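Local coordinates for protein Esterase/lipase (Lactobacillus rhamnosus, PDB 4N5H) that probably hydrolyses ester bonds as a serine esterase of the alpha/beta-hydrolase fold, and may also transfer acyl groups, at residues T265-L276 against W287-E296; L221-G229 against L252-V261. The protein carries 1 engineered substitution. One frame throughout, in Å; residues are numbered along the deposited sequence.

Interaction 1: T265-L276 against W287-E296; sequences TKLWPASAGPHL and WPESIETNLE. With IPA (isopropyl alcohol), chain B; IPA (isopropyl alcohol), chain D.
Lys266 NZ lies between two carboxylates of helix 288-296, forming salt bridges of 2.8 Å to both Glu292 OE2 and Glu296 OE1. Glu292 offers its anti lone pair, whereas Glu296 is met from above its carboxylate plane. With CG anti to the backbone N (chi1 179°) and a bend at chi2, the lysine reaches across to the helix, crossing Glu292 at about a right angle. An isopropanol, probably from the crystallisation liquor, accepts a third bond from NZ and lays its C3 over one face of the Trp268 ring, opposite Leu276 CD1; a second donates to Glu292 OE1. Trp268 NE1 donates to Thr293 OG1 at 2.9 Å; the oxygen lies close to the indole plane, but the bond is bent (144°). Glu289 CB makes an off-centre CH-pi contact with the six-membered ring. Edge strand 263-268 of the alpha/beta-hydrolase sheet lies nearly antiparallel to the start of the C-terminal helix 288-311. His275 NE2 donates almost straight to Glu289 OE2 (2.8 Å, 169°), in its own ring plane but above that of the carboxylate. Arg133 of the second subunit salt-bridges the same oxygen. Thr293 OG1 donates to Glu289 O at 2.7 Å, leaving the hydroxyl oxygen to accept from the indole.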
loop_
_atom_site.group_PDB
_atom_site.type_symbol
_atom_site.label_atom_id
_atom_site.label_comp_id
_atom_site.label_asym_id
_atom_site.label_seq_id
_atom_site.Cartn_x
_atom_site.Cartn_y
_atom_site.Cartn_z
ATOM N N THR A 265 -8.281 37.587 -11.393
ATOM C CA THR A 265 -8.727 36.356 -11.978
ATOM C C THR A 265 -7.574 35.571 -12.507
ATOM O O THR A 265 -6.544 36.120 -12.879
ATOM C CB THR A 265 -9.731 36.539 -13.108
ATOM O OG1 THR A 265 -9.052 37.242 -14.203
ATOM C CG2 THR A 265 -10.952 37.314 -12.684
ATOM N N LYS A 266 -7.791 34.268 -12.595
ATOM C CA LYS A 266 -6.910 33.334 -13.338
ATOM C C LYS A 266 -7.850 32.379 -14.027
ATOM O O LYS A 266 -8.125 31.301 -13.532
ATOM C CB LYS A 266 -5.887 32.619 -12.461
ATOM C CG LYS A 266 -4.983 31.630 -13.203
ATOM C CD LYS A 266 -3.786 32.219 -13.743
ATOM C CE LYS A 266 -2.767 31.174 -14.222
ATOM N NZ LYS A 266 -1.897 32.069 -15.025
ATOM N N LEU A 267 -8.396 32.796 -15.166
ATOM C CA LEU A 267 -9.416 32.017 -15.903
ATOM C C LEU A 267 -8.787 31.538 -17.177
ATOM O O LEU A 267 -8.371 32.363 -18.027
ATOM C CB LEU A 267 -10.603 32.923 -16.219
ATOM C CG LEU A 267 -11.433 33.288 -14.986
ATOM C CD1 LEU A 267 -12.299 34.499 -15.289
ATOM C CD2 LEU A 267 -12.272 32.121 -14.512
ATOM N N TRP A 268 -8.681 30.243 -17.330
ATOM C CA TRP A 268 -8.019 29.684 -18.460
ATOM C C TRP A 268 -8.956 29.734 -19.696
ATOM O O TRP A 268 -10.127 29.288 -19.637
ATOM C CB TRP A 268 -7.598 28.238 -18.098
ATOM C CG TRP A 268 -6.471 28.186 -17.110
ATOM C CD1 TRP A 268 -6.541 28.266 -15.727
ATOM C CD2 TRP A 268 -5.065 28.095 -17.439
ATOM N NE1 TRP A 268 -5.291 28.171 -15.209
ATOM C CE2 TRP A 268 -4.371 28.059 -16.212
ATOM C CE3 TRP A 268 -4.349 27.987 -18.644
ATOM C CZ2 TRP A 268 -3.003 27.978 -16.141
ATOM C CZ3 TRP A 268 -2.963 27.906 -18.569
ATOM C CH2 TRP A 268 -2.318 27.876 -17.352
ATOM N N PRO A 269 -8.391 30.091 -20.856
ATOM C CA PRO A 269 -9.201 30.029 -22.091
ATOM C C PRO A 269 -9.404 28.617 -22.611
ATOM O O PRO A 269 -8.577 27.711 -22.384
ATOM C CB PRO A 269 -8.353 30.848 -23.067
ATOM C CG PRO A 269 -6.987 30.638 -22.654
ATOM C CD PRO A 269 -6.993 30.517 -21.115
ATOM N N ALA A 270 -10.426 28.425 -23.408
ATOM C CA ALA A 270 -10.695 27.125 -24.003
ATOM C C ALA A 270 -9.533 26.599 -24.814
ATOM O O ALA A 270 -9.279 25.410 -24.835
ATOM C CB ALA A 270 -11.976 27.136 -24.835
ATOM N N SER A 271 -8.798 27.514 -25.421
ATOM C CA SER A 271 -7.627 27.176 -26.224
ATOM C C SER A 271 -6.522 26.523 -25.426
ATOM O O SER A 271 -5.662 25.820 -26.006
ATOM C CB SER A 271 -7.116 28.461 -26.936
ATOM O OG SER A 271 -6.690 29.426 -26.020
ATOM N N ALA A 272 -6.497 26.729 -24.098
ATOM C CA ALA A 272 -5.507 26.073 -23.238
ATOM C C ALA A 272 -5.824 24.593 -22.948
ATOM O O ALA A 272 -5.010 23.842 -22.359
ATOM C CB ALA A 272 -5.370 26.786 -21.898
ATOM N N GLY A 273 -6.920 24.094 -23.444
ATOM C CA GLY A 273 -7.093 22.685 -23.580
ATOM C C GLY A 273 -8.302 22.073 -22.818
ATOM O O GLY A 273 -8.748 22.590 -21.807
ATOM N N PRO A 274 -8.740 20.897 -23.248
ATOM C CA PRO A 274 -9.862 20.264 -22.676
ATOM C C PRO A 274 -9.602 19.626 -21.300
ATOM O O PRO A 274 -10.546 19.227 -20.579
ATOM C CB PRO A 274 -10.161 19.190 -23.704
ATOM C CG PRO A 274 -8.867 18.814 -24.262
ATOM C CD PRO A 274 -8.182 20.120 -24.381
ATOM N N HIS A 275 -8.307 19.418 -20.997
ATOM C CA HIS A 275 -7.952 18.848 -19.723
ATOM C C HIS A 275 -8.156 19.806 -18.551
ATOM O O HIS A 275 -8.198 19.354 -17.387
ATOM C CB HIS A 275 -6.492 18.356 -19.772
ATOM C CG HIS A 275 -5.521 19.405 -20.174
ATOM N ND1 HIS A 275 -5.503 19.964 -21.448
ATOM C CD2 HIS A 275 -4.539 20.029 -19.488
ATOM C CE1 HIS A 275 -4.519 20.830 -21.530
ATOM N NE2 HIS A 275 -3.914 20.881 -20.360
ATOM N N LEU A 276 -8.307 21.115 -18.829
ATOM C CA LEU A 276 -8.427 22.134 -17.750
ATOM C C LEU A 276 -9.895 22.197 -17.368
ATOM O O LEU A 276 -10.610 23.203 -17.521
ATOM C CB LEU A 276 -7.899 23.448 -18.286
ATOM C CG LEU A 276 -6.455 23.376 -18.669
ATOM C CD1 LEU A 276 -6.023 24.768 -19.028
ATOM C CD2 LEU A 276 -5.552 22.775 -17.603
ATOM N N TRP A 287 0.186 18.817 -12.443
ATOM C CA TRP A 287 0.244 19.252 -13.809
ATOM C C TRP A 287 0.891 20.668 -13.848
ATOM O O TRP A 287 0.585 21.530 -13.020
ATOM C CB TRP A 287 -1.099 19.390 -14.394
ATOM C CG TRP A 287 -1.907 18.147 -14.504
ATOM C CD1 TRP A 287 -1.523 16.891 -14.294
ATOM C CD2 TRP A 287 -3.247 18.104 -15.012
ATOM N NE1 TRP A 287 -2.554 16.035 -14.604
ATOM C CE2 TRP A 287 -3.634 16.754 -15.031
ATOM C CE3 TRP A 287 -4.160 19.104 -15.441
ATOM C CZ2 TRP A 287 -4.933 16.339 -15.382
ATOM C CZ3 TRP A 287 -5.454 18.695 -15.850
ATOM C CH2 TRP A 287 -5.817 17.327 -15.837
ATOM N N PRO A 288 1.641 20.993 -14.934
ATOM C CA PRO A 288 2.202 22.366 -15.096
ATOM C C PRO A 288 1.195 23.507 -14.968
ATOM O O PRO A 288 1.459 24.495 -14.286
ATOM C CB PRO A 288 2.778 22.316 -16.531
ATOM C CG PRO A 288 3.093 20.873 -16.762
ATOM C CD PRO A 288 2.176 20.042 -15.935
ATOM N N GLU A 289 -0.000 23.372 -15.512
ATOM C CA GLU A 289 -1.001 24.445 -15.360
ATOM C C GLU A 289 -1.530 24.606 -13.954
ATOM O O GLU A 289 -1.909 25.681 -13.506
ATOM C CB GLU A 289 -2.175 24.229 -16.296
ATOM C CG GLU A 289 -1.903 24.224 -17.822
ATOM C CD GLU A 289 -1.617 22.848 -18.362
ATOM O OE1 GLU A 289 -1.164 21.924 -17.627
ATOM O OE2 GLU A 289 -1.890 22.706 -19.570
ATOM N N SER A 290 -1.537 23.510 -13.213
ATOM C CA SER A 290 -1.947 23.499 -11.837
ATOM C C SER A 290 -0.887 24.186 -10.976
ATOM O O SER A 290 -1.200 25.049 -10.141
ATOM C CB SER A 290 -2.171 22.081 -11.359
ATOM O OG SER A 290 -3.208 21.438 -12.108
ATOM N N ILE A 291 0.367 23.812 -11.176
ATOM C CA ILE A 291 1.458 24.495 -10.506
ATOM C C ILE A 291 1.423 25.988 -10.815
ATOM O O ILE A 291 1.513 26.836 -9.887
ATOM C CB ILE A 291 2.821 23.872 -10.952
ATOM C CG1 ILE A 291 3.021 22.447 -10.590
ATOM C CG2 ILE A 291 3.971 24.756 -10.474
ATOM C CD1 ILE A 291 3.317 22.202 -9.160
ATOM N N GLU A 292 1.208 26.388 -12.094
ATOM C CA GLU A 292 1.193 27.790 -12.423
ATOM C C GLU A 292 0.049 28.494 -11.703
ATOM O O GLU A 292 0.262 29.569 -11.132
ATOM C CB GLU A 292 1.057 27.959 -13.945
ATOM C CG GLU A 292 0.964 29.425 -14.343
ATOM C CD GLU A 292 0.775 29.612 -15.843
ATOM O OE1 GLU A 292 1.430 28.876 -16.625
ATOM O OE2 GLU A 292 0.021 30.500 -16.228
ATOM N N THR A 293 -1.128 27.873 -11.712
ATOM C CA THR A 293 -2.336 28.441 -11.069
ATOM C C THR A 293 -2.140 28.600 -9.543
ATOM O O THR A 293 -2.424 29.632 -8.980
ATOM C CB THR A 293 -3.527 27.560 -11.408
ATOM O OG1 THR A 293 -3.727 27.580 -12.824
ATOM C CG2 THR A 293 -4.746 28.039 -10.719
ATOM N N ASN A 294 -1.677 27.526 -8.913
ATOM C CA ASN A 294 -1.544 27.484 -7.506
ATOM C C ASN A 294 -0.464 28.425 -6.988
ATOM O O ASN A 294 -0.627 29.091 -5.947
ATOM C CB ASN A 294 -1.418 26.039 -7.032
ATOM C CG ASN A 294 -2.702 25.222 -7.312
ATOM O OD1 ASN A 294 -3.794 25.762 -7.355
ATOM N ND2 ASN A 294 -2.521 23.911 -7.447
ATOM N N LEU A 295 0.676 28.442 -7.701
ATOM C CA LEU A 295 1.737 29.446 -7.355
ATOM C C LEU A 295 1.226 30.842 -7.611
ATOM O O LEU A 295 1.556 31.761 -6.791
ATOM C CB LEU A 295 2.972 29.223 -8.149
ATOM C CG LEU A 295 3.778 27.973 -7.816
ATOM C CD1 LEU A 295 5.022 27.823 -8.668
ATOM C CD2 LEU A 295 4.219 27.941 -6.329
ATOM N N GLU A 296 0.438 31.084 -8.669
ATOM C CA GLU A 296 -0.059 32.424 -8.896
ATOM C C GLU A 296 -0.958 32.891 -7.754
ATOM O O GLU A 296 -0.906 34.033 -7.277
ATOM C CB GLU A 296 -0.741 32.524 -10.234
ATOM C CG GLU A 296 -1.161 33.936 -10.562
ATOM C CD GLU A 296 -1.392 34.134 -12.087
ATOM O OE1 GLU A 296 -0.735 33.439 -12.905
ATOM O OE2 GLU A 296 -2.279 34.977 -12.410
HETATM C C1 IPA B . -2.873 31.998 -19.364
HETATM C C2 IPA B . -3.930 32.319 -18.265
HETATM C C3 IPA B . -4.539 31.142 -17.668
HETATM O O2 IPA B . -3.437 32.864 -17.066
HETATM C C1 IPA D . 0.773 27.311 -19.639
HETATM C C2 IPA D . 1.503 26.138 -18.977
HETATM C C3 IPA D . 3.001 26.205 -19.261
HETATM O O2 IPA D . 1.250 26.159 -17.558
HETATM O O HOH W 1 -4.180 36.296 -11.271
HETATM O O HOH W 2 -2.780 35.336 -14.987
HETATM O O HOH W 3 -2.567 24.677 -21.373
#

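Interaction 2: L221-G229 against L252-V261; sequences LNFSQVVKG and LLKVFDANHV
Val255 CG1 fits into the hollow between Phe223 and Val227, 3.7 Å from Phe223 CD2 and 4.0 Å from Val227 CG1. The contact packs the short helix 223-226 against the C-terminal half of helix 246-258, one of the helices that flank the central sheet of the alpha/beta-hydrolase fold. Each methyl of Val255 has its own seat: CG1, anti to the backbone N (chi1 178°), also lies over Ser224 CA, while CG2 rests beside Ser224 CB. Phe223 is the bump in the other direction. Its CD2 meets Leu252 CD1 at 3.5 Å and its CE2 approaches the edge of Phe256 at CE1, the two ring planes being 83° apart. Ser153 and Cys157 of helix 147-158 also touch Phe223, wedging this ring between two helices. Farther along, Val227 CG1 presses on the Asn259 amide, 3.5 Å from ND2, and Val227 CG2 reaches Val261 CG2. A Schellman motif with His260 as its C-prime residue ends the helix and turns the chain, bringing Val261 back toward Val227. Asn259 ND2 donates to Val255 O at 3.0 Å, with that oxygen in the amide plane, which fixes the flat group beside Val227. A leucine in place of Asn259 would probably leave both bridging waters without their amide partner and Val255 O without its side-chain donor. Those waters join the segments where no direct hydrogen bond does: water 4 links Asn259 ND2 to Ser224 O, and water 5 donates to Asn259 OD1 at 2.6 Å while accepting from Gly229 N.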
loop_
_atom_site.group_PDB
_atom_site.type_symbol
_atom_site.label_atom_id
_atom_site.label_comp_id
_atom_site.label_asym_id
_atom_site.label_seq_id
_atom_site.Cartn_x
_atom_site.Cartn_y
_atom_site.Cartn_z
ATOM N N LEU A 221 -28.602 32.274 0.451
ATOM C CA LEU A 221 -28.000 31.028 -0.148
ATOM C C LEU A 221 -26.915 31.437 -1.177
ATOM O O LEU A 221 -26.069 30.616 -1.464
ATOM C CB LEU A 221 -29.044 30.216 -0.923
ATOM C CG LEU A 221 -29.975 29.180 -0.437
ATOM C CD1 LEU A 221 -30.257 28.268 -1.591
ATOM C CD2 LEU A 221 -29.452 28.391 0.707
ATOM N N ASN A 222 -27.017 32.641 -1.754
ATOM C CA ASN A 222 -26.199 33.072 -2.890
ATOM C C ASN A 222 -25.263 34.142 -2.453
ATOM O O ASN A 222 -25.571 35.012 -1.633
ATOM C CB ASN A 222 -27.093 33.556 -4.031
ATOM C CG ASN A 222 -28.011 32.488 -4.554
ATOM O OD1 ASN A 222 -27.654 31.712 -5.424
ATOM N ND2 ASN A 222 -29.226 32.412 -3.981
ATOM N N PHE A 223 -24.041 34.140 -2.975
ATOM C CA PHE A 223 -23.117 35.245 -2.675
ATOM C C PHE A 223 -23.734 36.607 -2.935
ATOM O O PHE A 223 -23.480 37.556 -2.203
ATOM C CB PHE A 223 -21.808 35.056 -3.468
ATOM C CG PHE A 223 -20.816 36.118 -3.248
ATOM C CD1 PHE A 223 -20.031 36.085 -2.132
ATOM C CD2 PHE A 223 -20.606 37.093 -4.199
ATOM C CE1 PHE A 223 -19.098 37.066 -1.865
ATOM C CE2 PHE A 223 -19.658 38.065 -3.984
ATOM C CZ PHE A 223 -18.909 38.048 -2.801
ATOM N N SER A 224 -24.479 36.740 -4.025
ATOM C CA SER A 224 -25.100 37.994 -4.369
ATOM C C SER A 224 -26.036 38.478 -3.238
ATOM O O SER A 224 -26.339 39.661 -3.219
ATOM C CB SER A 224 -25.908 37.841 -5.638
ATOM O OG SER A 224 -26.883 36.818 -5.615
ATOM N N GLN A 225 -26.530 37.551 -2.382
ATOM C CA GLN A 225 -27.403 37.926 -1.241
ATOM C C GLN A 225 -26.646 38.269 -0.020
ATOM O O GLN A 225 -27.156 39.001 0.804
ATOM C CB GLN A 225 -28.373 36.822 -0.926
ATOM C CG GLN A 225 -29.408 36.601 -1.953
ATOM C CD GLN A 225 -30.059 35.283 -1.890
ATOM O OE1 GLN A 225 -29.464 34.240 -1.694
ATOM N NE2 GLN A 225 -31.377 35.306 -2.142
ATOM N N VAL A 226 -25.420 37.752 0.196
ATOM C CA VAL A 226 -24.663 38.109 1.388
ATOM C C VAL A 226 -23.613 39.204 1.203
ATOM O O VAL A 226 -23.129 39.748 2.166
ATOM C CB VAL A 226 -24.025 36.807 2.011
ATOM C CG1 VAL A 226 -25.116 35.882 2.540
ATOM C CG2 VAL A 226 -23.221 36.051 0.989
ATOM N N VAL A 227 -23.327 39.580 -0.041
ATOM C CA VAL A 227 -22.282 40.535 -0.360
ATOM C C VAL A 227 -22.654 41.992 -0.020
ATOM O O VAL A 227 -21.770 42.817 0.262
ATOM C CB VAL A 227 -21.881 40.428 -1.870
ATOM C CG1 VAL A 227 -23.019 40.865 -2.790
ATOM C CG2 VAL A 227 -20.669 41.236 -2.156
ATOM N N LYS A 228 -23.946 42.248 0.016
ATOM C CA LYS A 228 -24.502 43.649 -0.015
ATOM C C LYS A 228 -24.049 44.420 1.178
ATOM O O LYS A 228 -24.234 43.976 2.327
ATOM C CB LYS A 228 -26.025 43.601 -0.042
ATOM C CG LYS A 228 -26.601 42.840 -1.247
ATOM C CD LYS A 228 -28.132 42.731 -1.235
ATOM C CE LYS A 228 -28.728 42.290 0.141
ATOM N NZ LYS A 228 -29.346 40.904 0.287
ATOM N N GLY A 229 -23.326 45.510 0.953
ATOM C CA GLY A 229 -23.101 46.508 1.980
ATOM C C GLY A 229 -21.849 46.325 2.786
ATOM O O GLY A 229 -21.682 46.955 3.795
ATOM N N LEU A 252 -20.690 35.150 -11.153
ATOM C CA LEU A 252 -19.981 35.792 -10.067
ATOM C C LEU A 252 -19.225 37.044 -10.424
ATOM O O LEU A 252 -19.181 38.017 -9.664
ATOM C CB LEU A 252 -18.958 34.819 -9.429
ATOM C CG LEU A 252 -18.328 35.329 -8.174
ATOM C CD1 LEU A 252 -19.356 35.745 -7.120
ATOM C CD2 LEU A 252 -17.514 34.141 -7.573
ATOM N N LEU A 253 -18.622 37.085 -11.621
ATOM C CA LEU A 253 -17.947 38.288 -11.978
ATOM C C LEU A 253 -18.939 39.529 -12.030
ATOM O O LEU A 253 -18.592 40.619 -11.652
ATOM C CB LEU A 253 -17.276 38.138 -13.324
ATOM C CG LEU A 253 -16.039 37.249 -13.398
ATOM C CD1 LEU A 253 -15.715 37.041 -14.880
ATOM C CD2 LEU A 253 -14.934 37.891 -12.643
ATOM N N LYS A 254 -20.097 39.296 -12.561
ATOM C CA LYS A 254 -21.093 40.333 -12.615
ATOM C C LYS A 254 -21.478 40.799 -11.217
ATOM O O LYS A 254 -21.678 41.972 -10.976
ATOM C CB LYS A 254 -22.340 39.867 -13.383
ATOM C CG LYS A 254 -22.076 39.746 -14.859
ATOM C CD LYS A 254 -23.265 39.062 -15.519
ATOM C CE LYS A 254 -22.986 38.980 -16.994
ATOM N NZ LYS A 254 -23.736 37.800 -17.465
ATOM N N VAL A 255 -21.637 39.860 -10.285
ATOM C CA VAL A 255 -21.864 40.233 -8.850
ATOM C C VAL A 255 -20.724 41.012 -8.255
ATOM O O VAL A 255 -20.932 42.050 -7.560
ATOM C CB VAL A 255 -22.139 39.006 -7.958
ATOM C CG1 VAL A 255 -22.306 39.446 -6.512
ATOM C CG2 VAL A 255 -23.311 38.230 -8.510
ATOM N N PHE A 256 -19.473 40.584 -8.565
ATOM C CA PHE A 256 -18.318 41.300 -8.130
ATOM C C PHE A 256 -18.347 42.764 -8.648
ATOM O O PHE A 256 -18.116 43.722 -7.898
ATOM C CB PHE A 256 -17.055 40.663 -8.622
ATOM C CG PHE A 256 -16.596 39.372 -7.868
ATOM C CD1 PHE A 256 -17.089 38.978 -6.618
ATOM C CD2 PHE A 256 -15.498 38.665 -8.398
ATOM C CE1 PHE A 256 -16.559 37.850 -5.987
ATOM C CE2 PHE A 256 -14.959 37.569 -7.729
ATOM C CZ PHE A 256 -15.471 37.187 -6.510
ATOM N N ASP A 257 -18.637 42.913 -9.937
ATOM C CA ASP A 257 -18.577 44.245 -10.551
ATOM C C ASP A 257 -19.630 45.132 -9.963
ATOM O O ASP A 257 -19.337 46.266 -9.621
ATOM C CB ASP A 257 -18.670 44.111 -12.071
ATOM C CG ASP A 257 -17.381 43.536 -12.705
ATOM O OD1 ASP A 257 -16.281 43.641 -12.091
ATOM O OD2 ASP A 257 -17.505 43.111 -13.854
ATOM N N ALA A 258 -20.822 44.600 -9.773
ATOM C CA ALA A 258 -21.960 45.396 -9.231
ATOM C C ALA A 258 -21.776 45.839 -7.803
ATOM O O ALA A 258 -22.262 46.944 -7.369
ATOM C CB ALA A 258 -23.189 44.577 -9.378
ATOM N N ASN A 259 -20.977 45.076 -7.027
ATOM C CA ASN A 259 -20.763 45.354 -5.656
ATOM C C ASN A 259 -19.414 45.938 -5.349
ATOM O O ASN A 259 -19.005 46.124 -4.206
ATOM C CB ASN A 259 -21.051 44.124 -4.824
ATOM C CG ASN A 259 -22.490 43.793 -4.764
ATOM O OD1 ASN A 259 -23.176 44.364 -3.921
ATOM N ND2 ASN A 259 -22.986 42.889 -5.607
ATOM N N HIS A 260 -18.667 46.299 -6.377
ATOM C CA HIS A 260 -17.323 46.903 -6.202
ATOM C C HIS A 260 -16.350 46.080 -5.338
ATOM O O HIS A 260 -15.551 46.579 -4.564
ATOM C CB HIS A 260 -17.381 48.342 -5.638
ATOM C CG HIS A 260 -18.382 49.175 -6.359
ATOM N ND1 HIS A 260 -18.215 49.532 -7.679
ATOM C CD2 HIS A 260 -19.627 49.581 -6.011
ATOM C CE1 HIS A 260 -19.288 50.175 -8.097
ATOM N NE2 HIS A 260 -20.145 50.240 -7.096
ATOM N N VAL A 261 -16.436 44.773 -5.529
ATOM C CA VAL A 261 -15.481 43.834 -4.916
ATOM C C VAL A 261 -14.137 43.995 -5.562
ATOM O O VAL A 261 -14.085 44.090 -6.816
ATOM C CB VAL A 261 -16.048 42.387 -5.092
ATOM C CG1 VAL A 261 -15.083 41.365 -4.543
ATOM C CG2 VAL A 261 -17.374 42.258 -4.364
HETATM O O HOH W 4 -25.645 41.611 -5.145
HETATM O O HOH W 5 -22.528 45.925 -2.000
#

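How the interactions relate
The two interactions lie in series along the chain, interaction 2 closing before interaction 1 opens, with centres about 25 Å apart. Helix 246-258 supplies one side of interaction 2 and runs into strand 263-268, which begins interaction 1; strand 235-240, parallel to that strand in the sheet, is touched by side chains of both. They also meet directly, Thr265 CG2 packing 4.0 Å from Leu253 CD2. Successive elements of one alpha/beta-hydrolase domain are thus joined from helix 223-226 to the C-terminal helix 288-311. Interaction 1 borders the second subunit, whereas interaction 2 is touched by no other chain. Leu276 of interaction 1 lies near a probable Ser-His-Asp catalytic triad.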